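Local coordinates for protein FimX (Pseudomonas aeruginosa PAO1, PDB 3HV8), which belongs to the EAL-domain family, whose modified alpha/beta barrel is seen here holding C2E in its pocket, at residues Asn90-Leu95 with Val127-Ala132; Gln104-Val109 with Val189-Ile194; Asn179-Leu184 with Lys212-Glu217; Ser197-Leu202 with Ala237-Ala242. All blocks are in the same frame, centred on the assembly; numbering follows the deposited sequence.

Contact 1 (Asn90-Leu95 with Val127-Ala132)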
loop_
_atom_site.group_PDB
_atom_site.type_symbol
_atom_site.label_atom_id
_atom_site.label_comp_id
_atom_site.label_asym_id
_atom_site.label_seq_id
_atom_site.Cartn_x
_atom_site.Cartn_y
_atom_site.Cartn_z
ATOM N N ASN A 90 3.393 14.061 3.846
ATOM C CA ASN A 90 4.613 13.696 4.538
ATOM C C ASN A 90 5.427 12.644 3.806
ATOM O O ASN A 90 6.651 12.656 3.846
ATOM C CB ASN A 90 4.306 13.312 5.976
ATOM C CG ASN A 90 4.039 14.523 6.818
ATOM O OD1 ASN A 90 2.882 14.864 7.113
ATOM N ND2 ASN A 90 5.101 15.242 7.138
ATOM N N SER A 91 4.747 11.753 3.103
ATOM C CA SER A 91 5.455 10.777 2.289
ATOM C C SER A 91 6.229 11.494 1.198
ATOM O O SER A 91 7.408 11.192 0.964
ATOM C CB SER A 91 4.469 9.793 1.671
ATOM O OG SER A 91 3.949 8.956 2.688
ATOM N N ILE A 92 5.575 12.449 0.537
ATOM C CA ILE A 92 6.199 13.234 -0.529
ATOM C C ILE A 92 7.442 13.939 0.002
ATOM O O ILE A 92 8.489 13.951 -0.645
ATOM C CB ILE A 92 5.215 14.290 -1.096
ATOM C CG1 ILE A 92 4.180 13.618 -1.994
ATOM C CG2 ILE A 92 5.984 15.386 -1.850
ATOM C CD1 ILE A 92 3.002 14.490 -2.361
ATOM N N LYS A 93 7.326 14.510 1.193
ATOM C CA LYS A 93 8.439 15.216 1.819
ATOM C C LYS A 93 9.614 14.299 2.180
ATOM O O LYS A 93 10.736 14.521 1.721
ATOM C CB LYS A 93 7.961 15.960 3.061
ATOM C CG LYS A 93 9.017 16.853 3.688
ATOM C CD LYS A 93 8.444 17.663 4.832
ATOM C CE LYS A 93 9.524 18.513 5.484
ATOM N NZ LYS A 93 10.710 17.692 5.854
ATOM N N LEU A 94 9.355 13.283 3.007
ATOM C CA LEU A 94 10.393 12.353 3.461
ATOM C C LEU A 94 11.056 11.681 2.277
ATOM O O LEU A 94 12.249 11.350 2.314
ATOM C CB LEU A 94 9.809 11.280 4.388
ATOM C CG LEU A 94 9.752 11.621 5.876
ATOM C CD1 LEU A 94 8.859 10.633 6.609
ATOM C CD2 LEU A 94 11.153 11.638 6.472
ATOM N N LEU A 95 10.274 11.470 1.227
ATOM C CA LEU A 95 10.783 10.866 0.013
ATOM C C LEU A 95 11.796 11.822 -0.583
ATOM O O LEU A 95 12.960 11.469 -0.756
ATOM C CB LEU A 95 9.648 10.594 -0.978
ATOM C CG LEU A 95 9.880 9.583 -2.106
ATOM C CD1 LEU A 95 10.711 8.392 -1.641
ATOM C CD2 LEU A 95 8.549 9.118 -2.679
ATOM N N VAL A 127 -0.848 19.437 -7.507
ATOM C CA VAL A 127 -0.124 20.599 -6.990
ATOM C C VAL A 127 0.897 20.227 -5.917
ATOM O O VAL A 127 1.966 20.819 -5.840
ATOM C CB VAL A 127 -1.084 21.687 -6.468
ATOM C CG1 VAL A 127 -0.324 22.717 -5.630
ATOM C CG2 VAL A 127 -1.792 22.349 -7.634
ATOM N N ALA A 128 0.577 19.223 -5.102
ATOM C CA ALA A 128 1.476 18.788 -4.044
ATOM C C ALA A 128 2.770 18.164 -4.586
ATOM O O ALA A 128 3.854 18.360 -4.029
ATOM C CB ALA A 128 0.749 17.805 -3.109
ATOM N N LEU A 129 2.643 17.415 -5.677
ATOM C CA LEU A 129 3.805 16.818 -6.321
ATOM C C LEU A 129 4.709 17.900 -6.895
ATOM O O LEU A 129 5.906 17.915 -6.616
ATOM C CB LEU A 129 3.371 15.831 -7.404
ATOM C CG LEU A 129 2.739 14.548 -6.851
ATOM C CD1 LEU A 129 2.099 13.737 -7.961
ATOM C CD2 LEU A 129 3.782 13.752 -6.098
ATOM N N LYS A 130 4.125 18.813 -7.670
ATOM C CA LYS A 130 4.880 19.912 -8.279
ATOM C C LYS A 130 5.633 20.744 -7.239
ATOM O O LYS A 130 6.794 21.094 -7.439
ATOM C CB LYS A 130 3.964 20.803 -9.121
ATOM C CG LYS A 130 3.344 20.104 -10.325
ATOM C CD LYS A 130 3.352 21.014 -11.548
ATOM C CE LYS A 130 2.788 20.325 -12.789
ATOM N NZ LYS A 130 1.347 20.640 -13.006
ATOM N N ALA A 131 4.974 21.048 -6.125
ATOM C CA ALA A 131 5.595 21.843 -5.068
ATOM C C ALA A 131 6.867 21.224 -4.477
ATOM O O ALA A 131 7.763 21.941 -4.027
ATOM C CB ALA A 131 4.582 22.138 -3.963
ATOM N N ALA A 132 6.941 19.896 -4.461
ATOM C CA ALA A 132 8.105 19.213 -3.912
ATOM C C ALA A 132 9.069 18.847 -5.033
ATOM O O ALA A 132 10.180 18.377 -4.780
ATOM C CB ALA A 132 7.681 17.966 -3.151
#
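I92 reaches from helix 80-96 into the face of helix 121-132, where its two branches meet different partners. The delta branch carries most of the reach: CG1 lies beside the backbone N (chi1 -75°) and the chain runs on extended, carrying CD1 to the side chains of L129 and A128. There I92 CD1 rests 3.9 Å from L129 CD2 and 4.1 Å from A128 CB. The side chains of I92 and L129 cross at about a right angle, the leucine approaching with one methyl although L129 leaves its backbone facing away. The other branch, I92 CG2, presses on the methyl of A132, and the 3.4 Å between I92 CG2 and A132 CB is tighter than ordinary van der Waals contact. A128 and A132, one helical turn apart, thus receive the two ends of a single isoleucine.

The axes of the short segments stay 10.2 Å apart and cross at -20°, running in nearly the same direction, and I92 spans the interval to reach the alanine methyls. The contact is purely apolar. L139 of strand 139-144 touches both I92 and L129, so the sheet contributes to the same apolar cluster, while the side chains of S91 and L95 pack against strand 105-110. Near-parallel helices packed side by side against parallel strands form the outer layer of an alpha/beta barrel, the fold of the EAL domain.

Contact 2 (Gln104-Val109 with Val189-Ile194)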
loop_
_atom_site.group_PDB
_atom_site.type_symbol
_atom_site.label_atom_id
_atom_site.label_comp_id
_atom_site.label_asym_id
_atom_site.label_seq_id
_atom_site.Cartn_x
_atom_site.Cartn_y
_atom_site.Cartn_z
ATOM N N GLN A 104 17.102 5.415 -4.994
ATOM C CA GLN A 104 16.032 5.149 -5.953
ATOM C C GLN A 104 14.764 4.698 -5.211
ATOM O O GLN A 104 14.211 3.627 -5.482
ATOM C CB GLN A 104 16.476 4.098 -6.974
ATOM C CG GLN A 104 15.810 4.255 -8.333
ATOM C CD GLN A 104 16.145 3.132 -9.299
ATOM O OE1 GLN A 104 15.647 3.106 -10.424
ATOM N NE2 GLN A 104 16.983 2.199 -8.867
ATOM N N THR A 105 14.312 5.534 -4.282
ATOM C CA THR A 105 13.228 5.188 -3.369
ATOM C C THR A 105 11.866 5.327 -4.031
ATOM O O THR A 105 11.601 6.304 -4.724
ATOM C CB THR A 105 13.227 6.108 -2.126
ATOM O OG1 THR A 105 14.562 6.269 -1.629
ATOM C CG2 THR A 105 12.339 5.534 -1.024
ATOM N N LYS A 106 11.005 4.345 -3.791
ATOM C CA LYS A 106 9.606 4.413 -4.200
ATOM C C LYS A 106 8.772 4.077 -2.972
ATOM O O LYS A 106 9.111 3.151 -2.233
ATOM C CB LYS A 106 9.367 3.401 -5.319
ATOM C CG LYS A 106 7.970 3.374 -5.869
ATOM C CD LYS A 106 7.864 2.426 -7.066
ATOM C CE LYS A 106 8.609 2.960 -8.276
ATOM N NZ LYS A 106 8.131 2.317 -9.547
ATOM N N LEU A 107 7.698 4.826 -2.736
ATOM C CA LEU A 107 6.840 4.590 -1.568
ATOM C C LEU A 107 5.458 4.123 -1.982
ATOM O O LEU A 107 4.851 4.698 -2.891
ATOM C CB LEU A 107 6.704 5.851 -0.721
ATOM C CG LEU A 107 7.968 6.361 -0.030
ATOM C CD1 LEU A 107 7.621 7.581 0.824
ATOM C CD2 LEU A 107 8.611 5.247 0.823
ATOM N N PHE A 108 4.979 3.083 -1.303
ATOM C CA PHE A 108 3.624 2.563 -1.460
ATOM C C PHE A 108 2.764 3.161 -0.361
ATOM O O PHE A 108 3.053 2.972 0.836
ATOM C CB PHE A 108 3.626 1.032 -1.342
ATOM C CG PHE A 108 4.218 0.324 -2.540
ATOM C CD1 PHE A 108 3.402 -0.446 -3.366
ATOM C CD2 PHE A 108 5.565 0.415 -2.829
ATOM C CE1 PHE A 108 3.929 -1.109 -4.468
ATOM C CE2 PHE A 108 6.096 -0.239 -3.932
ATOM C CZ PHE A 108 5.270 -1.007 -4.751
ATOM N N VAL A 109 1.734 3.913 -0.752
ATOM C CA VAL A 109 0.948 4.695 0.192
ATOM C C VAL A 109 -0.513 4.298 0.101
ATOM O O VAL A 109 -1.102 4.309 -0.986
ATOM C CB VAL A 109 1.095 6.208 -0.112
ATOM C CG1 VAL A 109 0.174 7.045 0.785
ATOM C CG2 VAL A 109 2.550 6.640 0.019
ATOM N N VAL A 189 -3.445 -0.257 -12.878
ATOM C CA VAL A 189 -2.588 -0.657 -11.772
ATOM C C VAL A 189 -1.436 -1.492 -12.300
ATOM O O VAL A 189 -1.581 -2.244 -13.271
ATOM C CB VAL A 189 -3.361 -1.428 -10.680
ATOM C CG1 VAL A 189 -4.455 -0.561 -10.058
ATOM C CG2 VAL A 189 -3.950 -2.704 -11.245
ATOM N N GLN A 190 -0.285 -1.348 -11.666
ATOM C CA GLN A 190 0.906 -2.057 -12.101
ATOM C C GLN A 190 1.287 -3.162 -11.123
ATOM O O GLN A 190 1.927 -4.141 -11.522
ATOM C CB GLN A 190 2.074 -1.090 -12.267
ATOM C CG GLN A 190 1.858 -0.025 -13.353
ATOM C CD GLN A 190 1.079 1.160 -12.847
ATOM O OE1 GLN A 190 0.961 1.370 -11.642
ATOM N NE2 GLN A 190 0.523 1.938 -13.767
ATOM N N PHE A 191 0.913 -3.011 -9.856
ATOM C CA PHE A 191 1.299 -3.980 -8.828
ATOM C C PHE A 191 0.056 -4.601 -8.226
ATOM O O PHE A 191 -0.955 -3.907 -8.009
ATOM C CB PHE A 191 2.069 -3.316 -7.668
ATOM C CG PHE A 191 3.353 -2.606 -8.068
ATOM C CD1 PHE A 191 4.591 -3.231 -7.937
ATOM C CD2 PHE A 191 3.326 -1.278 -8.476
ATOM C CE1 PHE A 191 5.770 -2.549 -8.273
ATOM C CE2 PHE A 191 4.489 -0.599 -8.804
ATOM C CZ PHE A 191 5.716 -1.227 -8.698
ATOM N N ILE A 192 0.136 -5.883 -7.880
ATOM C CA ILE A 192 -0.955 -6.549 -7.180
ATOM C C ILE A 192 -0.380 -7.270 -5.976
ATOM O O ILE A 192 0.503 -8.148 -6.118
ATOM C CB ILE A 192 -1.690 -7.564 -8.083
ATOM C CG1 ILE A 192 -2.326 -6.881 -9.305
ATOM C CG2 ILE A 192 -2.733 -8.320 -7.281
ATOM C CD1 ILE A 192 -3.501 -5.929 -8.948
ATOM N N LYS A 193 -0.859 -6.896 -4.791
ATOM C CA LYS A 193 -0.334 -7.428 -3.549
ATOM C C LYS A 193 -1.382 -8.387 -3.044
ATOM O O LYS A 193 -2.510 -7.993 -2.733
ATOM C CB LYS A 193 -0.080 -6.301 -2.559
ATOM C CG LYS A 193 0.585 -6.732 -1.260
ATOM C CD LYS A 193 0.925 -5.501 -0.433
ATOM C CE LYS A 193 1.836 -5.880 0.697
ATOM N NZ LYS A 193 2.076 -4.698 1.575
ATOM N N ILE A 194 -1.034 -9.668 -2.997
ATOM C CA ILE A 194 -2.026 -10.668 -2.646
ATOM C C ILE A 194 -2.262 -10.733 -1.139
ATOM O O ILE A 194 -1.408 -10.347 -0.339
ATOM C CB ILE A 194 -1.682 -12.066 -3.222
ATOM C CG1 ILE A 194 -0.504 -12.702 -2.479
ATOM C CG2 ILE A 194 -1.431 -11.982 -4.739
ATOM C CD1 ILE A 194 -0.313 -14.178 -2.836
#
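With chi1 at -73° and -59°, F108 and F191 both set the ring carbon CG beside the backbone N, and the two residues already leave their strands toward each other. The CA atoms of F108 and F191 remain 10.1 Å apart, so the rings themselves must bridge the distance. They do so as a T-shaped pair: the ring centroids of F108 and F191 are 5.0 Å apart and the planes stand at 72°. F108 supplies the edge. Its CZ sits 3.8 Å above the plane of the F191 ring and over its centre, while F108 CE1 lies 3.9 Å from F191 CG, so the approaching rim leans toward the root of the receiving ring.

K106, two residues before F108 and directed to the same side of strand 105-110, comes to the edge of the F191 ring rather than over a face; K106 NZ is 4.4 Å from F191 CZ. Its ammonium group is hydrogen-bonded to OE1 of Q168, which also touches F191.

Strands 105-110 and 191-194 are separated in the sheet by strands 139-144 and 168-174, hence the meeting of rings spans the curve of the sheet instead of joining neighbours. L107 and V109, by contrast, point to helix 80-96 on the outside. The F108 side chain is about 10 Å from the bound C2E. All three touching residues are buried, as expected of the interior of an alpha/beta barrel.

Contact 3 (Asn179-Leu184 with Lys212-Glu217)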
loop_
_atom_site.group_PDB
_atom_site.type_symbol
_atom_site.label_atom_id
_atom_site.label_comp_id
_atom_site.label_asym_id
_atom_site.label_seq_id
_atom_site.Cartn_x
_atom_site.Cartn_y
_atom_site.Cartn_z
ATOM N N ASN A 179 -14.466 -13.146 -8.059
ATOM C CA ASN A 179 -13.781 -13.107 -9.353
ATOM C C ASN A 179 -12.777 -11.970 -9.364
ATOM O O ASN A 179 -13.019 -10.930 -9.990
ATOM C CB ASN A 179 -14.791 -12.891 -10.480
ATOM C CG ASN A 179 -15.761 -14.040 -10.610
ATOM O OD1 ASN A 179 -15.368 -15.172 -10.910
ATOM N ND2 ASN A 179 -17.037 -13.761 -10.382
ATOM N N PRO A 180 -11.649 -12.165 -8.661
ATOM C CA PRO A 180 -10.751 -11.040 -8.370
ATOM C C PRO A 180 -10.151 -10.416 -9.627
ATOM O O PRO A 180 -9.799 -9.231 -9.616
ATOM C CB PRO A 180 -9.645 -11.657 -7.503
ATOM C CG PRO A 180 -10.004 -13.070 -7.268
ATOM C CD PRO A 180 -11.183 -13.444 -8.103
ATOM N N PHE A 181 -10.025 -11.189 -10.705
ATOM C CA PHE A 181 -9.404 -10.643 -11.905
ATOM C C PHE A 181 -10.298 -9.679 -12.700
ATOM O O PHE A 181 -9.798 -8.890 -13.502
ATOM C CB PHE A 181 -8.830 -11.773 -12.778
ATOM C CG PHE A 181 -7.609 -12.400 -12.186
ATOM C CD1 PHE A 181 -6.347 -11.919 -12.503
ATOM C CD2 PHE A 181 -7.718 -13.425 -11.265
ATOM C CE1 PHE A 181 -5.209 -12.474 -11.933
ATOM C CE2 PHE A 181 -6.578 -13.986 -10.679
ATOM C CZ PHE A 181 -5.320 -13.505 -11.026
ATOM N N ASN A 182 -11.602 -9.724 -12.451
ATOM C CA ASN A 182 -12.533 -8.859 -13.172
ATOM C C ASN A 182 -12.230 -7.389 -12.913
ATOM O O ASN A 182 -12.288 -6.549 -13.807
ATOM C CB ASN A 182 -13.981 -9.143 -12.777
ATOM C CG ASN A 182 -14.519 -10.428 -13.372
ATOM O OD1 ASN A 182 -15.638 -10.841 -13.067
ATOM N ND2 ASN A 182 -13.731 -11.065 -14.225
ATOM N N ALA A 183 -11.911 -7.073 -11.669
ATOM C CA ALA A 183 -11.644 -5.689 -11.311
ATOM C C ALA A 183 -10.523 -5.088 -12.152
ATOM O O ALA A 183 -10.570 -3.904 -12.493
ATOM C CB ALA A 183 -11.306 -5.596 -9.831
ATOM N N LEU A 184 -9.534 -5.905 -12.500
ATOM C CA LEU A 184 -8.365 -5.445 -13.248
ATOM C C LEU A 184 -8.693 -5.020 -14.687
ATOM O O LEU A 184 -7.909 -4.321 -15.327
ATOM C CB LEU A 184 -7.266 -6.513 -13.224
ATOM C CG LEU A 184 -6.960 -7.033 -11.815
ATOM C CD1 LEU A 184 -5.768 -7.972 -11.847
ATOM C CD2 LEU A 184 -6.718 -5.881 -10.845
ATOM N N LYS A 212 0.539 -20.662 -6.358
ATOM C CA LYS A 212 1.231 -20.695 -7.639
ATOM C C LYS A 212 0.327 -20.268 -8.791
ATOM O O LYS A 212 0.744 -19.489 -9.652
ATOM C CB LYS A 212 1.803 -22.093 -7.900
ATOM C CG LYS A 212 3.111 -22.350 -7.183
ATOM C CD LYS A 212 3.753 -23.650 -7.654
ATOM C CE LYS A 212 3.543 -24.775 -6.655
ATOM N NZ LYS A 212 4.403 -24.596 -5.452
ATOM N N GLY A 213 -0.908 -20.763 -8.809
ATOM C CA GLY A 213 -1.851 -20.401 -9.860
ATOM C C GLY A 213 -2.218 -18.925 -9.865
ATOM O O GLY A 213 -2.392 -18.304 -10.915
ATOM N N LEU A 214 -2.343 -18.360 -8.672
ATOM C CA LEU A 214 -2.692 -16.954 -8.525
ATOM C C LEU A 214 -1.579 -16.079 -9.092
ATOM O O LEU A 214 -1.829 -15.174 -9.902
ATOM C CB LEU A 214 -2.912 -16.652 -7.051
ATOM C CG LEU A 214 -3.373 -15.260 -6.680
ATOM C CD1 LEU A 214 -4.689 -14.967 -7.374
ATOM C CD2 LEU A 214 -3.536 -15.164 -5.172
ATOM N N ILE A 215 -0.355 -16.342 -8.656
ATOM C CA ILE A 215 0.820 -15.656 -9.173
ATOM C C ILE A 215 0.925 -15.805 -10.689
ATOM O O ILE A 215 1.164 -14.823 -11.398
ATOM C CB ILE A 215 2.100 -16.152 -8.452
ATOM C CG1 ILE A 215 2.052 -15.729 -6.978
ATOM C CG2 ILE A 215 3.353 -15.647 -9.154
ATOM C CD1 ILE A 215 3.145 -16.342 -6.110
ATOM N N ALA A 216 0.709 -17.018 -11.197
ATOM C CA ALA A 216 0.850 -17.239 -12.625
ATOM C C ALA A 216 -0.150 -16.413 -13.424
ATOM O O ALA A 216 0.187 -15.844 -14.467
ATOM C CB ALA A 216 0.694 -18.713 -12.945
ATOM N N GLU A 217 -1.378 -16.323 -12.924
ATOM C CA GLU A 217 -2.396 -15.573 -13.636
ATOM C C GLU A 217 -2.160 -14.060 -13.593
ATOM O O GLU A 217 -2.414 -13.362 -14.574
ATOM C CB GLU A 217 -3.802 -15.925 -13.151
ATOM C CG GLU A 217 -4.883 -15.220 -13.972
ATOM C CD GLU A 217 -4.772 -15.516 -15.463
ATOM O OE1 GLU A 217 -4.333 -16.634 -15.811
ATOM O OE2 GLU A 217 -5.120 -14.638 -16.287
#
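The F181 ring takes E217 CG over one face, while L214 approaches it obliquely and F174 of strand 168-174 meets it in an edge-to-face pair of rings. The site lies on the outer side of the EAL-domain alpha/beta barrel, where the loop between strands 168-174 and 191-194 packs on helix 205-220.

The face contact is a CH-pi interaction. E217 CG stands 3.6 Å from the centroid of the F181 ring and 23° off the ring normal, a position displaced from the centre toward the rim. The displacement favours the outer end of the ring: E217 CG is 3.4 Å from both F181 CE1 and F181 CZ but 3.9 Å from F181 CD1 and F181 CE2. E217 CB adds a contact of 3.6 Å to F181 CZ. With CG anti to the backbone N (chi1 -175°), the glutamate methylene is carried over the phenyl; the chain bends at chi2, and the carboxylate plane stands at 79° to the ring. The aliphatic part of E217 does the packing, and its polar end is engaged separately, OE2 accepting a hydrogen bond from NE2 of Q221, just past the end of helix 205-220.

L214, one turn before E217, adds a methyl rather than a surface. It leaves the helix to one side of F181, but the leucine's branching brings CD1 in, and the same residue also touches F174 and I194, on strands 168-174 and 191-194. L214 CD1 ends 3.9 Å from F181 CE2 and 4.0 Å from F181 CZ.

Contact 4 (Ser197-Leu202 with Ala237-Ala242)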
loop_
_atom_site.group_PDB
_atom_site.type_symbol
_atom_site.label_atom_id
_atom_site.label_comp_id
_atom_site.label_asym_id
_atom_site.label_seq_id
_atom_site.Cartn_x
_atom_site.Cartn_y
_atom_site.Cartn_z
ATOM N N SER A 197 -3.533 -14.294 3.614
ATOM C CA SER A 197 -4.127 -15.617 3.818
ATOM C C SER A 197 -3.518 -16.676 2.898
ATOM O O SER A 197 -3.487 -17.862 3.240
ATOM C CB SER A 197 -5.644 -15.572 3.630
ATOM O OG SER A 197 -5.995 -15.221 2.302
ATOM N N PHE A 198 -3.018 -16.253 1.740
ATOM C CA PHE A 198 -2.516 -17.202 0.751
ATOM C C PHE A 198 -1.173 -17.822 1.107
ATOM O O PHE A 198 -0.769 -18.812 0.483
ATOM C CB PHE A 198 -2.441 -16.573 -0.641
ATOM C CG PHE A 198 -3.780 -16.363 -1.278
ATOM C CD1 PHE A 198 -4.406 -17.396 -1.957
ATOM C CD2 PHE A 198 -4.415 -15.135 -1.203
ATOM C CE1 PHE A 198 -5.647 -17.212 -2.547
ATOM C CE2 PHE A 198 -5.657 -14.943 -1.787
ATOM C CZ PHE A 198 -6.271 -15.982 -2.459
ATOM N N VAL A 199 -0.474 -17.262 2.093
ATOM C CA VAL A 199 0.797 -17.870 2.500
ATOM C C VAL A 199 0.696 -18.612 3.826
ATOM O O VAL A 199 1.705 -18.957 4.429
ATOM C CB VAL A 199 1.981 -16.876 2.530
ATOM C CG1 VAL A 199 2.245 -16.349 1.132
ATOM C CG2 VAL A 199 1.731 -15.750 3.515
ATOM N N GLN A 200 -0.528 -18.866 4.270
ATOM C CA GLN A 200 -0.723 -19.676 5.464
ATOM C C GLN A 200 -0.882 -21.127 5.021
ATOM O O GLN A 200 -1.364 -21.401 3.918
ATOM C CB GLN A 200 -1.952 -19.207 6.252
ATOM C CG GLN A 200 -2.061 -17.696 6.444
ATOM C CD GLN A 200 -0.858 -17.094 7.148
ATOM O OE1 GLN A 200 -0.414 -15.985 6.821
ATOM N NE2 GLN A 200 -0.318 -17.820 8.119
ATOM N N ASP A 201 -0.446 -22.054 5.866
ATOM C CA ASP A 201 -0.636 -23.486 5.608
ATOM C C ASP A 201 -0.067 -23.940 4.257
ATOM O O ASP A 201 -0.715 -24.678 3.510
ATOM C CB ASP A 201 -2.122 -23.845 5.714
ATOM C CG ASP A 201 -2.751 -23.355 7.012
ATOM O OD1 ASP A 201 -3.924 -22.923 6.985
ATOM O OD2 ASP A 201 -2.066 -23.392 8.059
ATOM N N LEU A 202 1.149 -23.493 3.956
ATOM C CA LEU A 202 1.803 -23.804 2.691
ATOM C C LEU A 202 2.468 -25.178 2.713
ATOM O O LEU A 202 3.131 -25.576 1.758
ATOM C CB LEU A 202 2.827 -22.722 2.339
ATOM C CG LEU A 202 2.232 -21.421 1.799
ATOM C CD1 LEU A 202 3.333 -20.428 1.462
ATOM C CD2 LEU A 202 1.373 -21.719 0.584
ATOM N N ALA A 237 11.317 -19.159 0.294
ATOM C CA ALA A 237 11.755 -20.041 -0.788
ATOM C C ALA A 237 10.631 -20.512 -1.707
ATOM O O ALA A 237 10.819 -20.603 -2.924
ATOM C CB ALA A 237 12.503 -21.237 -0.203
ATOM N N THR A 238 9.465 -20.809 -1.133
ATOM C CA THR A 238 8.306 -21.221 -1.912
ATOM C C THR A 238 7.874 -20.116 -2.867
ATOM O O THR A 238 7.556 -20.369 -4.030
ATOM C CB THR A 238 7.110 -21.586 -1.009
ATOM O OG1 THR A 238 7.458 -22.699 -0.175
ATOM C CG2 THR A 238 5.885 -21.942 -1.844
ATOM N N LEU A 239 7.874 -18.886 -2.357
ATOM C CA LEU A 239 7.444 -17.734 -3.139
ATOM C C LEU A 239 8.426 -17.455 -4.251
ATOM O O LEU A 239 8.050 -17.114 -5.367
ATOM C CB LEU A 239 7.318 -16.501 -2.250
ATOM C CG LEU A 239 6.103 -16.564 -1.341
ATOM C CD1 LEU A 239 6.146 -15.486 -0.258
ATOM C CD2 LEU A 239 4.830 -16.494 -2.183
ATOM N N TRP A 240 9.708 -17.624 -3.950
ATOM C CA TRP A 240 10.746 -17.423 -4.946
ATOM C C TRP A 240 10.598 -18.437 -6.085
ATOM O O TRP A 240 10.732 -18.085 -7.262
ATOM C CB TRP A 240 12.128 -17.517 -4.280
ATOM C CG TRP A 240 13.220 -16.800 -5.019
ATOM C CD1 TRP A 240 13.756 -15.584 -4.712
ATOM C CD2 TRP A 240 13.914 -17.264 -6.181
ATOM N NE1 TRP A 240 14.742 -15.260 -5.612
ATOM C CE2 TRP A 240 14.858 -16.274 -6.527
ATOM C CE3 TRP A 240 13.838 -18.422 -6.957
ATOM C CZ2 TRP A 240 15.713 -16.406 -7.616
ATOM C CZ3 TRP A 240 14.685 -18.550 -8.043
ATOM C CH2 TRP A 240 15.609 -17.547 -8.363
ATOM N N GLN A 241 10.297 -19.689 -5.745
ATOM C CA GLN A 241 10.100 -20.718 -6.758
ATOM C C GLN A 241 8.779 -20.559 -7.504
ATOM O O GLN A 241 8.670 -20.933 -8.672
ATOM C CB GLN A 241 10.210 -22.103 -6.126
ATOM C CG GLN A 241 11.560 -22.320 -5.484
ATOM C CD GLN A 241 12.703 -22.312 -6.490
ATOM O OE1 GLN A 241 13.807 -21.852 -6.191
ATOM N NE2 GLN A 241 12.447 -22.832 -7.683
ATOM N N ALA A 242 7.782 -19.986 -6.828
ATOM C CA ALA A 242 6.486 -19.725 -7.451
ATOM C C ALA A 242 6.546 -18.531 -8.411
ATOM O O ALA A 242 5.621 -18.304 -9.194
ATOM C CB ALA A 242 5.414 -19.522 -6.392
#
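V199 and L202 belong to a turn that leaves a short 3-10 segment at 197-198, and they face T238 and L239 on the regular helix 233-242. Within the turn, Q200 N bonds to S197 O at 3.3 Å. D201 has left-handed helical backbone angles (phi 56°, psi 45°), and beyond it L202 again points to helix 233-242. The backbones stay well separated: CA to CA, V199 is 8.7 Å from L239 and L202 is 8.4 Å from T238.

Methyl groups meet between them. V199 CG1 meets L239 CD2 at 4.2 Å, a relaxed apolar contact, and L202 CD1 lies 4.4 Å from T238 CG2, more loosely still. T238 can offer its methyl because the hydroxyl is turned along its own helix (chi1 -62°), where OG1 is hydrogen-bonded to S234 O. V235 touches both V199 and L202, and V227 lies against both V199 and L239, which extends the apolar patch down to strand 224-227.

The V199 side chain is about 8 Å from the bound C2E. Segment 197-202 follows the C-terminal end of strand 191-194, and the nearby ligand is consistent with this being the end at which alpha/beta barrels carry their pockets.

In one EAL domain, contact 2 lies inside the barrel, on the sheet, and the other three in surrounding helices and loops. Contacts 1 and 2, with centres 17 Å apart, meet where L95 and S91 of helix 80-96 pack on strand 105-110. Contact 3, also 17 Å away, touches contact 2 through L184 and L214 on I192 and I194; contact 4, 16 Å from contact 3, joins it along helices 205-220 and 233-242. Contact 1 lies across the chain's centre from contacts 3 and 4, their centres about 33 and 36 Å off. Contact 2 precedes contact 4, 20 Å between centres, with adjoining segments. In the other touching pairs the segments alternate, tying together parts that overlap in sequence order.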